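Local atomic coordinates of extracellular solute-binding protein family 1 (Arthrobacter chlorophenolicus, PDB entry 4R2F), a protein that probably captures sugars outside the cell for an ABC transporter, and binds the glucose disaccharide laminaribiose in its pocket. Residues Gly101-Gln106 and Met314-Thr319; Gln106-Glu109 and Ala114-Asp117; Glu138-Ser143 and Pro310-Met315. All blocks are in the same frame, centred on the assembly; numbering follows the deposited sequence. Where two conformers were deposited one is given.

Interaction 1: residues Gly101-Gln106 and Met314-Thr319. With BGC (beta-D-glucopyranose), chain B.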
ATOM      1  N   GLY A 101      -5.666   1.795   4.077  1.00 30.64           N
ATOM      2  CA  GLY A 101      -6.015   2.764   3.036  1.00 25.80           C
ATOM      3  C   GLY A 101      -7.483   3.143   2.996  1.00 35.98           C
ATOM      4  O   GLY A 101      -7.801   4.262   2.631  1.00 30.16           O
ATOM      5  N   PHE A 102      -8.369   2.213   3.368  1.00 28.56           N
ATOM      6  CA  PHE A 102      -9.836   2.417   3.289  1.00 23.68           C
ATOM      7  C   PHE A 102     -10.577   2.278   4.589  1.00 32.63           C
ATOM      8  O   PHE A 102     -11.766   2.418   4.610  1.00 28.61           O
ATOM      9  CB  PHE A 102     -10.416   1.444   2.255  1.00 29.56           C
ATOM     10  CG  PHE A 102      -9.574   1.356   1.010  1.00 29.26           C
ATOM     11  CD1 PHE A 102      -9.540   2.411   0.120  1.00 32.16           C
ATOM     12  CD2 PHE A 102      -8.735   0.279   0.804  1.00 31.68           C
ATOM     13  CE1 PHE A 102      -8.740   2.363  -0.996  1.00 36.32           C
ATOM     14  CE2 PHE A 102      -7.934   0.218  -0.311  1.00 28.95           C
ATOM     15  CZ  PHE A 102      -7.942   1.264  -1.208  1.00 27.89           C
ATOM     16  N   GLN A 103      -9.841   2.016   5.653  1.00 34.89           N
ATOM     17  CA  GLN A 103     -10.335   1.908   7.015  1.00 33.46           C
ATOM     18  C   GLN A 103     -11.290   3.057   7.452  1.00 26.18           C
ATOM     19  O   GLN A 103     -12.318   2.835   8.081  1.00 35.81           O
ATOM     20  CB  GLN A 103      -9.061   1.860   7.873  1.00 31.94           C
ATOM     21  CG  GLN A 103      -9.173   1.950   9.353  1.00 38.61           C
ATOM     22  CD  GLN A 103      -7.824   1.637   9.995  1.00 23.54           C
ATOM     23  OE1 GLN A 103      -7.166   0.669   9.622  1.00 30.66           O
ATOM     24  NE2 GLN A 103      -7.427   2.444  10.956  1.00 36.13           N
ATOM     25  N   ALA A 104     -10.951   4.284   7.095  1.00 34.79           N
ATOM     26  CA  ALA A 104     -11.784   5.425   7.436  1.00 25.49           C
ATOM     27  C   ALA A 104     -13.232   5.275   6.894  1.00 34.90           C
ATOM     28  O   ALA A 104     -14.176   5.746   7.518  1.00 31.38           O
ATOM     29  CB  ALA A 104     -11.145   6.684   6.907  1.00 30.62           C
ATOM     30  N   PHE A 105     -13.413   4.633   5.739  1.00 33.86           N
ATOM     31  CA  PHE A 105     -14.762   4.452   5.202  1.00 31.61           C
ATOM     32  C   PHE A 105     -15.601   3.444   6.025  1.00 31.82           C
ATOM     33  O   PHE A 105     -16.795   3.621   6.150  1.00 32.46           O
ATOM     34  CB  PHE A 105     -14.744   4.049   3.724  1.00 38.49           C
ATOM     35  CG  PHE A 105     -14.206   5.121   2.813  1.00 29.85           C
ATOM     36  CD1 PHE A 105     -15.038   6.107   2.325  1.00 30.45           C
ATOM     37  CD2 PHE A 105     -12.847   5.169   2.487  1.00 28.93           C
ATOM     38  CE1 PHE A 105     -14.531   7.101   1.506  1.00 31.80           C
ATOM     39  CE2 PHE A 105     -12.341   6.145   1.659  1.00 37.91           C
ATOM     40  CZ  PHE A 105     -13.182   7.115   1.171  1.00 23.78           C
ATOM     41  N   GLN A 106     -14.964   2.398   6.549  1.00 35.81           N
ATOM     42  CA  GLN A 106     -15.630   1.428   7.396  0.50 16.38           C
ATOM     43  C   GLN A 106     -16.074   2.124   8.652  1.00 34.65           C
ATOM     44  O   GLN A 106     -17.219   1.985   9.074  1.00 30.03           O
ATOM     45  CB  GLN A 106     -14.709   0.272   7.774  0.50 18.39           C
ATOM     46  CG  GLN A 106     -15.415  -0.853   8.509  0.50 37.99           C
ATOM     47  CD  GLN A 106     -16.700  -1.290   7.808  0.50 74.07           C
ATOM     48  OE1 GLN A 106     -17.758  -1.417   8.432  0.50 48.17           O
ATOM     49  NE2 GLN A 106     -16.614  -1.514   6.503  0.50 48.95           N
ATOM     50  N   MET A 314      -6.962   9.862   9.860  1.00 25.75           N
ATOM     51  CA  MET A 314      -8.347   9.824  10.244  1.00 32.71           C
ATOM     52  C   MET A 314      -8.509  10.180  11.710  1.00 25.97           C
ATOM     53  O   MET A 314      -7.626   9.967  12.544  1.00 29.84           O
ATOM     54  CB  MET A 314      -8.969   8.448   9.895  1.00 29.33           C
ATOM     55  CG  MET A 314      -8.491   7.236  10.644  1.00 32.27           C
ATOM     56  SD  MET A 314      -8.782   5.705   9.741  1.00 22.37           S
ATOM     57  CE  MET A 314      -7.292   5.652   8.771  1.00 31.85           C
ATOM     58  N   MET A 315      -9.634  10.805  11.994  1.00 27.83           N
ATOM     59  CA  MET A 315      -9.985  11.214  13.348  1.00 31.76           C
ATOM     60  C   MET A 315     -11.213  10.396  13.773  1.00 30.55           C
ATOM     61  O   MET A 315     -12.002   9.991  12.922  1.00 32.27           O
ATOM     62  CB  MET A 315     -10.309  12.734  13.365  1.00 25.66           C
ATOM     63  CG  MET A 315      -9.144  13.685  13.187  1.00 28.37           C
ATOM     64  SD  MET A 315      -9.581  15.435  13.315  1.00 22.85           S
ATOM     65  CE  MET A 315     -10.637  15.551  11.909  1.00 38.16           C
ATOM     66  N   TYR A 316     -11.370  10.171  15.078  1.00 31.19           N
ATOM     67  CA  TYR A 316     -12.434   9.335  15.633  1.00 37.11           C
ATOM     68  C   TYR A 316     -13.290  10.090  16.636  1.00 25.00           C
ATOM     69  O   TYR A 316     -12.812  11.031  17.271  1.00 33.94           O
ATOM     70  CB  TYR A 316     -11.823   8.146  16.372  1.00 26.94           C
ATOM     71  CG  TYR A 316     -11.002   7.216  15.500  1.00 28.90           C
ATOM     72  CD1 TYR A 316      -9.701   7.525  15.149  1.00 32.16           C
ATOM     73  CD2 TYR A 316     -11.539   6.042  15.026  1.00 30.07           C
ATOM     74  CE1 TYR A 316      -8.951   6.681  14.350  1.00 33.27           C
ATOM     75  CE2 TYR A 316     -10.804   5.188  14.229  1.00 30.03           C
ATOM     76  CZ  TYR A 316      -9.505   5.496  13.895  1.00 33.48           C
ATOM     77  OH  TYR A 316      -8.768   4.613  13.120  1.00 28.10           O
ATOM     78  N   THR A 317     -14.533   9.637  16.819  1.00 29.10           N
ATOM     79  CA  THR A 317     -15.446  10.269  17.769  1.00 31.86           C
ATOM     80  C   THR A 317     -14.973  10.140  19.208  1.00 38.12           C
ATOM     81  O   THR A 317     -15.272  10.997  20.027  1.00 33.99           O
ATOM     82  CB  THR A 317     -16.885   9.724  17.673  1.00 38.51           C
ATOM     83  OG1 THR A 317     -16.862   8.302  17.811  1.00 38.56           O
ATOM     84  CG2 THR A 317     -17.538  10.115  16.329  1.00 37.43           C
ATOM     85  N   ASN A 318     -14.249   9.068  19.516  1.00 30.74           N
ATOM     86  CA  ASN A 318     -13.716   8.887  20.851  1.00 28.48           C
ATOM     87  C   ASN A 318     -12.466   9.710  21.056  1.00 31.43           C
ATOM     88  O   ASN A 318     -11.348   9.209  20.911  1.00 36.03           O
ATOM     89  CB  ASN A 318     -13.418   7.412  21.126  1.00 37.60           C
ATOM     90  CG  ASN A 318     -12.972   7.174  22.572  1.00 39.00           C
ATOM     91  OD1 ASN A 318     -13.010   8.081  23.390  1.00 36.36           O
ATOM     92  ND2 ASN A 318     -12.513   5.969  22.865  1.00 35.59           N
ATOM     93  N   THR A 319     -12.673  10.986  21.377  1.00 34.02           N
ATOM     94  CA  THR A 319     -11.586  11.932  21.618  1.00 32.48           C
ATOM     95  C   THR A 319     -11.958  12.724  22.853  1.00 30.93           C
ATOM     96  O   THR A 319     -13.130  12.978  23.084  1.00 35.08           O
ATOM     97  CB  THR A 319     -11.358  12.910  20.418  1.00 30.99           C
ATOM     98  OG1 THR A 319     -10.385  13.917  20.751  1.00 31.15           O
ATOM     99  CG2 THR A 319     -12.651  13.604  20.007  1.00 34.90           C
TER
HETATM  100  C2  BGC B   2      -1.088   0.034   2.275  1.00 26.35           C
HETATM  101  C3  BGC B   2      -2.435   0.321   2.939  1.00 29.82           C
HETATM  102  C4  BGC B   2      -3.221  -0.974   3.096  1.00 26.66           C
HETATM  103  C5  BGC B   2      -2.388  -2.001   3.850  1.00 26.83           C
HETATM  104  C6  BGC B   2      -3.089  -3.364   3.926  1.00 27.09           C
HETATM  105  C1  BGC B   2      -0.366  -0.935   3.195  1.00 24.00           C
HETATM  106  O2  BGC B   2      -0.336   1.229   2.102  1.00 27.54           O
HETATM  107  O3  BGC B   2      -3.184   1.255   2.162  1.00 24.55           O
HETATM  108  O4  BGC B   2      -4.392  -0.733   3.864  1.00 29.45           O
HETATM  109  O5  BGC B   2      -1.110  -2.164   3.224  1.00 23.42           O
HETATM  110  O6  BGC B   2      -3.283  -3.955   2.622  1.00 26.87           O
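The first turn of helix 103-109 packs on strand 306-316 in the central mixed sheet of a solute-binding protein fold, with Q103 and A104 seated on M314 and Q103 reaching on to Y316. The sulfur does most of the touching: M314 SD lies 3.8 Å from A104 CB and 3.8 Å from Q103 CG. M314 is bent at its last torsion, which turns CE toward the Q103 chain that it crosses at about a right angle. Alanine suits the helix side because its methyl lets the strand come close. Q103, with CG anti to N (chi1 171°) and an extended chain, carries its amide past the thioether, where NE2 gives a weak hydrogen bond to Y316 OH (3.3 Å), the Q103 amide and the Y316 ring being turned 48° from each other. Stronger polar partners lie beyond: Q103 OE1 accepts from G100 N, and Y316 OH bonds S97 OG. A leucine in place of Q103 would probably leave G100 N without that acceptor and Y316 OH without this weak donor. Just before the helix, G101 meets the ligand; a side chain there would run into the glucose O3, while G101 N donates to glucose O4 at 2.8 Å, with an N-H...O angle of 163°.

Interaction 2: residues Gln106-Glu109 and Ala114-Asp117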
ATOM      1  N   GLN A 106     -14.964   2.398   6.549  1.00 35.81           N
ATOM      2  CA  GLN A 106     -15.630   1.428   7.396  0.50 16.38           C
ATOM      3  C   GLN A 106     -16.074   2.124   8.652  1.00 34.65           C
ATOM      4  O   GLN A 106     -17.219   1.985   9.074  1.00 30.03           O
ATOM      5  CB  GLN A 106     -14.709   0.272   7.774  0.50 18.39           C
ATOM      6  CG  GLN A 106     -15.415  -0.853   8.509  0.50 37.99           C
ATOM      7  CD  GLN A 106     -16.700  -1.290   7.808  0.50 74.07           C
ATOM      8  OE1 GLN A 106     -17.758  -1.417   8.432  0.50 48.17           O
ATOM      9  NE2 GLN A 106     -16.614  -1.514   6.503  0.50 48.95           N
ATOM     10  N   PHE A 107     -15.184   2.893   9.270  1.00 32.41           N
ATOM     11  CA  PHE A 107     -15.543   3.510  10.555  1.00 36.19           C
ATOM     12  C   PHE A 107     -16.532   4.642  10.373  1.00 38.57           C
ATOM     13  O   PHE A 107     -17.327   4.957  11.268  1.00 31.74           O
ATOM     14  CB  PHE A 107     -14.291   3.917  11.367  1.00 33.22           C
ATOM     15  CG  PHE A 107     -13.467   2.744  11.792  1.00 31.49           C
ATOM     16  CD1 PHE A 107     -14.056   1.702  12.509  1.00 69.58           C
ATOM     17  CD2 PHE A 107     -12.117   2.643  11.460  1.00 34.22           C
ATOM     18  CE1 PHE A 107     -13.325   0.592  12.883  1.00 57.92           C
ATOM     19  CE2 PHE A 107     -11.387   1.527  11.826  1.00 35.63           C
ATOM     20  CZ  PHE A 107     -11.988   0.503  12.540  1.00 59.96           C
ATOM     21  N   GLU A 108     -16.544   5.239   9.198  1.00 28.33           N
ATOM     22  CA  GLU A 108     -17.567   6.240   8.927  1.00 32.89           C
ATOM     23  C   GLU A 108     -18.947   5.606   8.844  1.00 28.68           C
ATOM     24  O   GLU A 108     -19.920   6.134   9.376  1.00 33.99           O
ATOM     25  CB  GLU A 108     -17.275   6.961   7.635  1.00 38.52           C
ATOM     26  CG  GLU A 108     -18.155   8.177   7.438  1.00 51.09           C
ATOM     27  CD  GLU A 108     -19.123   8.031   6.296  1.00 52.65           C
ATOM     28  OE1 GLU A 108     -19.056   7.021   5.575  1.00 64.25           O
ATOM     29  OE2 GLU A 108     -19.916   8.966   6.093  1.00 67.44           O
ATOM     30  N   GLU A 109     -19.022   4.469   8.171  1.00 30.71           N
ATOM     31  CA  GLU A 109     -20.294   3.733   8.024  1.00 36.38           C
ATOM     32  C   GLU A 109     -20.805   3.347   9.408  1.00 46.24           C
ATOM     33  O   GLU A 109     -21.980   3.412   9.668  1.00 33.87           O
ATOM     34  CB  GLU A 109     -20.066   2.506   7.135  1.00 39.38           C
ATOM     35  CG  GLU A 109     -21.244   1.573   6.900  1.00 60.66           C
ATOM     36  CD  GLU A 109     -21.023   0.717   5.659  1.00139.90           C
ATOM     37  OE1 GLU A 109     -20.535  -0.431   5.773  1.00 81.10           O
ATOM     38  OE2 GLU A 109     -21.299   1.219   4.551  1.00 87.10           O
ATOM     39  N   ALA A 114     -14.662  10.934  12.955  1.00 28.06           N
ATOM     40  CA  ALA A 114     -14.945  12.378  13.011  1.00 32.84           C
ATOM     41  C   ALA A 114     -14.582  13.033  11.675  1.00 29.23           C
ATOM     42  O   ALA A 114     -13.436  12.936  11.238  1.00 33.54           O
ATOM     43  CB  ALA A 114     -14.170  13.021  14.146  1.00 31.51           C
ATOM     44  N   TYR A 115     -15.549  13.693  11.037  1.00 29.95           N
ATOM     45  CA  TYR A 115     -15.355  14.278   9.715  1.00 35.45           C
ATOM     46  C   TYR A 115     -14.285  15.349   9.803  1.00 32.69           C
ATOM     47  O   TYR A 115     -14.193  16.051  10.800  1.00 33.81           O
ATOM     48  CB  TYR A 115     -16.675  14.853   9.150  1.00 27.31           C
ATOM     49  CG  TYR A 115     -17.669  13.772   8.853  1.00 35.53           C
ATOM     50  CD1 TYR A 115     -17.466  12.908   7.799  1.00 29.18           C
ATOM     51  CD2 TYR A 115     -18.800  13.581   9.649  1.00 35.81           C
ATOM     52  CE1 TYR A 115     -18.352  11.870   7.538  1.00 29.45           C
ATOM     53  CE2 TYR A 115     -19.700  12.554   9.381  1.00 30.02           C
ATOM     54  CZ  TYR A 115     -19.463  11.693   8.340  1.00 34.65           C
ATOM     55  OH  TYR A 115     -20.331  10.644   8.071  1.00 30.74           O
ATOM     56  N   ALA A 116     -13.483  15.442   8.747  1.00 30.55           N
ATOM     57  CA  ALA A 116     -12.317  16.311   8.704  1.00 31.22           C
ATOM     58  C   ALA A 116     -12.548  17.681   8.077  1.00 35.02           C
ATOM     59  O   ALA A 116     -11.578  18.371   7.736  1.00 30.63           O
ATOM     60  CB  ALA A 116     -11.192  15.587   7.971  1.00 29.52           C
ATOM     61  N   ASP A 117     -13.804  18.103   7.974  1.00 33.19           N
ATOM     62  CA  ASP A 117     -14.142  19.358   7.301  1.00 33.11           C
ATOM     63  C   ASP A 117     -13.445  20.558   7.932  1.00 37.12           C
ATOM     64  O   ASP A 117     -12.972  21.426   7.219  1.00 34.58           O
ATOM     65  CB  ASP A 117     -15.656  19.594   7.296  1.00 35.24           C
ATOM     66  CG  ASP A 117     -16.400  18.529   6.519  1.00 51.67           C
ATOM     67  OD1 ASP A 117     -15.924  17.383   6.463  1.00 40.14           O
ATOM     68  OD2 ASP A 117     -17.456  18.827   5.959  1.00 53.14           O
TER
HETATM   69  O   HOH W   1     -21.397   8.373   9.519  1.00 46.56           O
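E108 and Y115 carry this contact between them, each reaching out from its own backbone until carboxylate and phenol meet. Y115 OH donates to E108 OE2 at 2.6 Å, and OE2 accepts through its anti lone pair, the one away from OE1. OE2 sits at the edge of the ring and in its plane, as suits a phenol, whose O-H prefers the ring plane because the oxygen is conjugated with the ring; the carboxylate itself is twisted 73° from that plane. E108 CG, anti to the backbone N (chi1 -169°), comes within 3.7 Å of Y115 CE1, off the ring plane, and the bend at chi2 then turns the carboxylate to the hydroxyl. One water closes a second bridge: it donates to E108 O (2.7 Å) and to Y115 OH (2.9 Å), leaving the phenol oxygen gripped as donor and as acceptor. Glutamate has the length to serve two partners, for OE2 also forms a salt bridge with K144, whose positive charge would probably help keep the carboxylate ionised. The contact lies at the surface and joins helix 103-109 to the loop between strand 113-114 and helix 117-126. E108 also touches I113 of that strand and V147 of strand 145-161, and A116 is the N-cap residue of helix 117-126.

Interaction 3: residues Glu138-Ser143 and Pro310-Met315. With BGC (beta-D-glucopyranose), chain B.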
ATOM      1  N   GLU A 138     -10.137  14.787  -2.936  1.00 27.05           N
ATOM      2  CA  GLU A 138     -11.508  14.531  -3.391  1.00 38.05           C
ATOM      3  C   GLU A 138     -12.032  13.100  -3.187  1.00 26.20           C
ATOM      4  O   GLU A 138     -13.228  12.921  -2.897  1.00 32.39           O
ATOM      5  CB  GLU A 138     -11.628  14.913  -4.882  1.00 40.99           C
ATOM      6  CG  GLU A 138     -11.467  16.416  -5.131  1.00 62.41           C
ATOM      7  CD  GLU A 138     -10.060  16.890  -5.531  1.00160.96           C
ATOM      8  OE1 GLU A 138      -9.005  16.276  -5.174  1.00 45.54           O
ATOM      9  OE2 GLU A 138     -10.034  17.940  -6.210  1.00 66.10           O
ATOM     10  N   PRO A 139     -11.168  12.072  -3.332  1.00 28.16           N
ATOM     11  CA  PRO A 139     -11.664  10.728  -3.025  1.00 33.67           C
ATOM     12  C   PRO A 139     -12.307  10.572  -1.644  1.00 31.63           C
ATOM     13  O   PRO A 139     -13.032   9.610  -1.431  1.00 29.48           O
ATOM     14  CB  PRO A 139     -10.394   9.876  -3.091  1.00 39.60           C
ATOM     15  CG  PRO A 139      -9.549  10.571  -4.110  1.00 34.21           C
ATOM     16  CD  PRO A 139      -9.760  12.031  -3.785  1.00 33.26           C
ATOM     17  N   PHE A 140     -12.010  11.474  -0.716  1.00 31.01           N
ATOM     18  CA  PHE A 140     -12.444  11.353   0.667  1.00 26.79           C
ATOM     19  C   PHE A 140     -13.689  12.155   0.986  1.00 33.61           C
ATOM     20  O   PHE A 140     -14.187  12.122   2.120  1.00 32.01           O
ATOM     21  CB  PHE A 140     -11.282  11.730   1.576  1.00 32.99           C
ATOM     22  CG  PHE A 140     -10.130  10.809   1.412  1.00 32.80           C
ATOM     23  CD1 PHE A 140     -10.186   9.540   1.959  1.00 34.80           C
ATOM     24  CD2 PHE A 140      -9.052  11.152   0.636  1.00 41.99           C
ATOM     25  CE1 PHE A 140      -9.167   8.639   1.780  1.00 36.15           C
ATOM     26  CE2 PHE A 140      -8.019  10.262   0.451  1.00 29.77           C
ATOM     27  CZ  PHE A 140      -8.079   8.999   1.023  1.00 33.47           C
ATOM     28  N   LYS A 141     -14.218  12.844  -0.023  1.00 27.71           N
ATOM     29  CA  LYS A 141     -15.385  13.676   0.177  1.00 36.87           C
ATOM     30  C   LYS A 141     -16.628  12.812   0.044  1.00 34.38           C
ATOM     31  O   LYS A 141     -16.770  12.095  -0.941  1.00 35.89           O
ATOM     32  CB  LYS A 141     -15.410  14.784  -0.864  1.00 43.25           C
ATOM     33  CG  LYS A 141     -16.481  15.838  -0.620  1.00 52.87           C
ATOM     34  CD  LYS A 141     -16.654  16.703  -1.861  1.00 65.88           C
ATOM     35  CE  LYS A 141     -17.691  17.800  -1.672  1.00 79.28           C
ATOM     36  NZ  LYS A 141     -18.059  18.408  -2.983  1.00 44.37           N
ATOM     37  N   THR A 142     -17.508  12.878   1.044  1.00 31.95           N
ATOM     38  CA  THR A 142     -18.817  12.236   0.985  1.00 34.31           C
ATOM     39  C   THR A 142     -19.897  13.278   1.233  1.00 36.36           C
ATOM     40  O   THR A 142     -19.606  14.391   1.631  1.00 28.76           O
ATOM     41  CB  THR A 142     -18.978  11.115   2.055  1.00 33.96           C
ATOM     42  OG1 THR A 142     -19.135  11.690   3.358  1.00 38.07           O
ATOM     43  CG2 THR A 142     -17.789  10.146   2.046  1.00 38.20           C
ATOM     44  N   SER A 143     -21.148  12.871   1.048  1.00 29.00           N
ATOM     45  CA  SER A 143     -22.321  13.683   1.387  1.00 37.87           C
ATOM     46  C   SER A 143     -22.231  14.327   2.780  1.00 41.30           C
ATOM     47  O   SER A 143     -22.660  15.455   2.964  1.00 35.24           O
ATOM     48  CB  SER A 143     -23.604  12.820   1.334  1.00 33.38           C
ATOM     49  OG  SER A 143     -23.686  12.028   0.160  1.00 31.53           O
ATOM     50  N   PRO A 310      -4.273   5.164  -1.514  1.00 34.99           N
ATOM     51  CA  PRO A 310      -4.438   6.538  -1.080  1.00 27.69           C
ATOM     52  C   PRO A 310      -4.493   6.646   0.429  1.00 30.93           C
ATOM     53  O   PRO A 310      -5.568   6.800   1.011  1.00 29.08           O
ATOM     54  CB  PRO A 310      -5.789   6.911  -1.686  1.00 26.59           C
ATOM     55  CG  PRO A 310      -6.569   5.654  -1.639  1.00 32.29           C
ATOM     56  CD  PRO A 310      -5.569   4.538  -1.849  1.00 28.97           C
ATOM     57  N   ASN A 311      -3.343   6.556   1.080  1.00 26.25           N
ATOM     58  CA  ASN A 311      -3.340   6.540   2.534  1.00 23.50           C
ATOM     59  C   ASN A 311      -3.663   7.878   3.154  1.00 27.61           C
ATOM     60  O   ASN A 311      -3.389   8.941   2.584  1.00 29.16           O
ATOM     61  CB  ASN A 311      -2.011   6.012   3.057  1.00 25.76           C
ATOM     62  CG  ASN A 311      -1.859   4.530   2.796  1.00 31.41           C
ATOM     63  OD1 ASN A 311      -2.779   3.755   3.053  1.00 26.54           O
ATOM     64  ND2 ASN A 311      -0.714   4.129   2.263  1.00 28.80           N
ATOM     65  N   ASN A 312      -4.233   7.809   4.342  1.00 27.04           N
ATOM     66  CA  ASN A 312      -4.908   8.960   4.927  1.00 29.06           C
ATOM     67  C   ASN A 312      -4.873   8.932   6.454  1.00 26.98           C
ATOM     68  O   ASN A 312      -4.641   7.892   7.072  1.00 31.95           O
ATOM     69  CB  ASN A 312      -6.367   8.991   4.432  1.00 23.13           C
ATOM     70  CG  ASN A 312      -7.083   7.659   4.606  1.00 25.36           C
ATOM     71  OD1 ASN A 312      -7.097   6.788   3.687  1.00 29.76           O
ATOM     72  ND2 ASN A 312      -7.653   7.461   5.772  1.00 23.48           N
ATOM     73  N   ILE A 313      -5.032  10.119   7.036  1.00 26.09           N
ATOM     74  CA  ILE A 313      -5.096  10.301   8.460  1.00 23.45           C
ATOM     75  C   ILE A 313      -6.526  10.555   8.814  1.00 30.31           C
ATOM     76  O   ILE A 313      -7.191  11.412   8.208  1.00 29.32           O
ATOM     77  CB  ILE A 313      -4.255  11.510   8.949  1.00 28.95           C
ATOM     78  CG1 ILE A 313      -2.810  11.357   8.491  1.00 53.80           C
ATOM     79  CG2 ILE A 313      -4.288  11.647  10.470  1.00 41.65           C
ATOM     80  CD1 ILE A 313      -1.897  12.468   8.967  1.00 72.51           C
ATOM     81  N   MET A 314      -6.962   9.862   9.860  1.00 25.75           N
ATOM     82  CA  MET A 314      -8.347   9.824  10.244  1.00 32.71           C
ATOM     83  C   MET A 314      -8.509  10.180  11.710  1.00 25.97           C
ATOM     84  O   MET A 314      -7.626   9.967  12.544  1.00 29.84           O
ATOM     85  CB  MET A 314      -8.969   8.448   9.895  1.00 29.33           C
ATOM     86  CG  MET A 314      -8.491   7.236  10.644  1.00 32.27           C
ATOM     87  SD  MET A 314      -8.782   5.705   9.741  1.00 22.37           S
ATOM     88  CE  MET A 314      -7.292   5.652   8.771  1.00 31.85           C
ATOM     89  N   MET A 315      -9.634  10.805  11.994  1.00 27.83           N
ATOM     90  CA  MET A 315      -9.985  11.214  13.348  1.00 31.76           C
ATOM     91  C   MET A 315     -11.213  10.396  13.773  1.00 30.55           C
ATOM     92  O   MET A 315     -12.002   9.991  12.922  1.00 32.27           O
ATOM     93  CB  MET A 315     -10.309  12.734  13.365  1.00 25.66           C
ATOM     94  CG  MET A 315      -9.144  13.685  13.187  1.00 28.37           C
ATOM     95  SD  MET A 315      -9.581  15.435  13.315  1.00 22.85           S
ATOM     96  CE  MET A 315     -10.637  15.551  11.909  1.00 38.16           C
TER
HETATM   97  C2  BGC B   2      -1.088   0.034   2.275  1.00 26.35           C
HETATM   98  C3  BGC B   2      -2.435   0.321   2.939  1.00 29.82           C
HETATM   99  C4  BGC B   2      -3.221  -0.974   3.096  1.00 26.66           C
HETATM  100  C5  BGC B   2      -2.388  -2.001   3.850  1.00 26.83           C
HETATM  101  C6  BGC B   2      -3.089  -3.364   3.926  1.00 27.09           C
HETATM  102  C1  BGC B   2      -0.366  -0.935   3.195  1.00 24.00           C
HETATM  103  O2  BGC B   2      -0.336   1.229   2.102  1.00 27.54           O
HETATM  104  O3  BGC B   2      -3.184   1.255   2.162  1.00 24.55           O
HETATM  105  O4  BGC B   2      -4.392  -0.733   3.864  1.00 29.45           O
HETATM  106  O5  BGC B   2      -1.110  -2.164   3.224  1.00 23.42           O
HETATM  107  O6  BGC B   2      -3.283  -3.955   2.622  1.00 26.87           O
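F140 points the far edge of its ring at P310 and N312 of strand 306-316. P310 O lies at that edge, in the ring plane and 3.3 Å from F140 CZ, where the slightly positive C-H rim of an aromatic can face a carbonyl oxygen. The same CZ touches P310 CB at 4.1 Å and N312 CB at 3.8 Å, giving the ring tip apolar company, while the N312 amide stands oblique to the ring, their planes 57° apart. Over one face, offset toward the rim, rests P139 CB. F140 ends a 3-10 turn, 138-140, closed by the bond from K141 N to E138 O, and its CG, anti to the carbonyl carbon (chi1 -63°), sends the ring toward the strand. Strand 306-316 runs through the mixed sheet of the solute-binding fold, antiparallel to strand 145-161, and its alternation sorts the side chains: P310 and N312 meet F140, whereas N311 points away, into the glycan pocket. There N311 OD1 accepts from glucose O3 at 2.7 Å and ND2 donates to O2 at 2.9 Å (N-H...O 166°), an amide's paired acceptor and donor matching two adjacent hydroxyls. Q152 OE1 bonds ND2 too and so helps fix how the amide is turned. Backbone bonds of N311 with W151, I313 with V149 and F140 with V147 tie both segments to strand 145-161, and D154, D395 and H207 also bind the glucose.

Overall arrangement
Strand 306-316 and helix 103-109 link the set: interactions 1 and 3 share M314 and M315 of the strand, and interactions 1 and 2 share Q106 of the helix. The centres of interactions 1 and 2 lie about 5 Å apart. Interactions 2 and 3 are about 8 Å apart between centres, and interactions 1 and 3 about 9 Å. M315, which lies in the strand segments of interactions 1 and 3, also meets the 114-117 segment of interaction 2: its O probably accepts a hydrogen bond from A114 N (2.8 Å) and its CE packs against A116 CA at 3.7 Å. Between 101-106 and 138-143, F105 CZ approaches P139 O at 3.6 Å. Interactions 1 and 3 both extend to the same glucose, through G101 and N311, whereas interaction 2 lies at the surface.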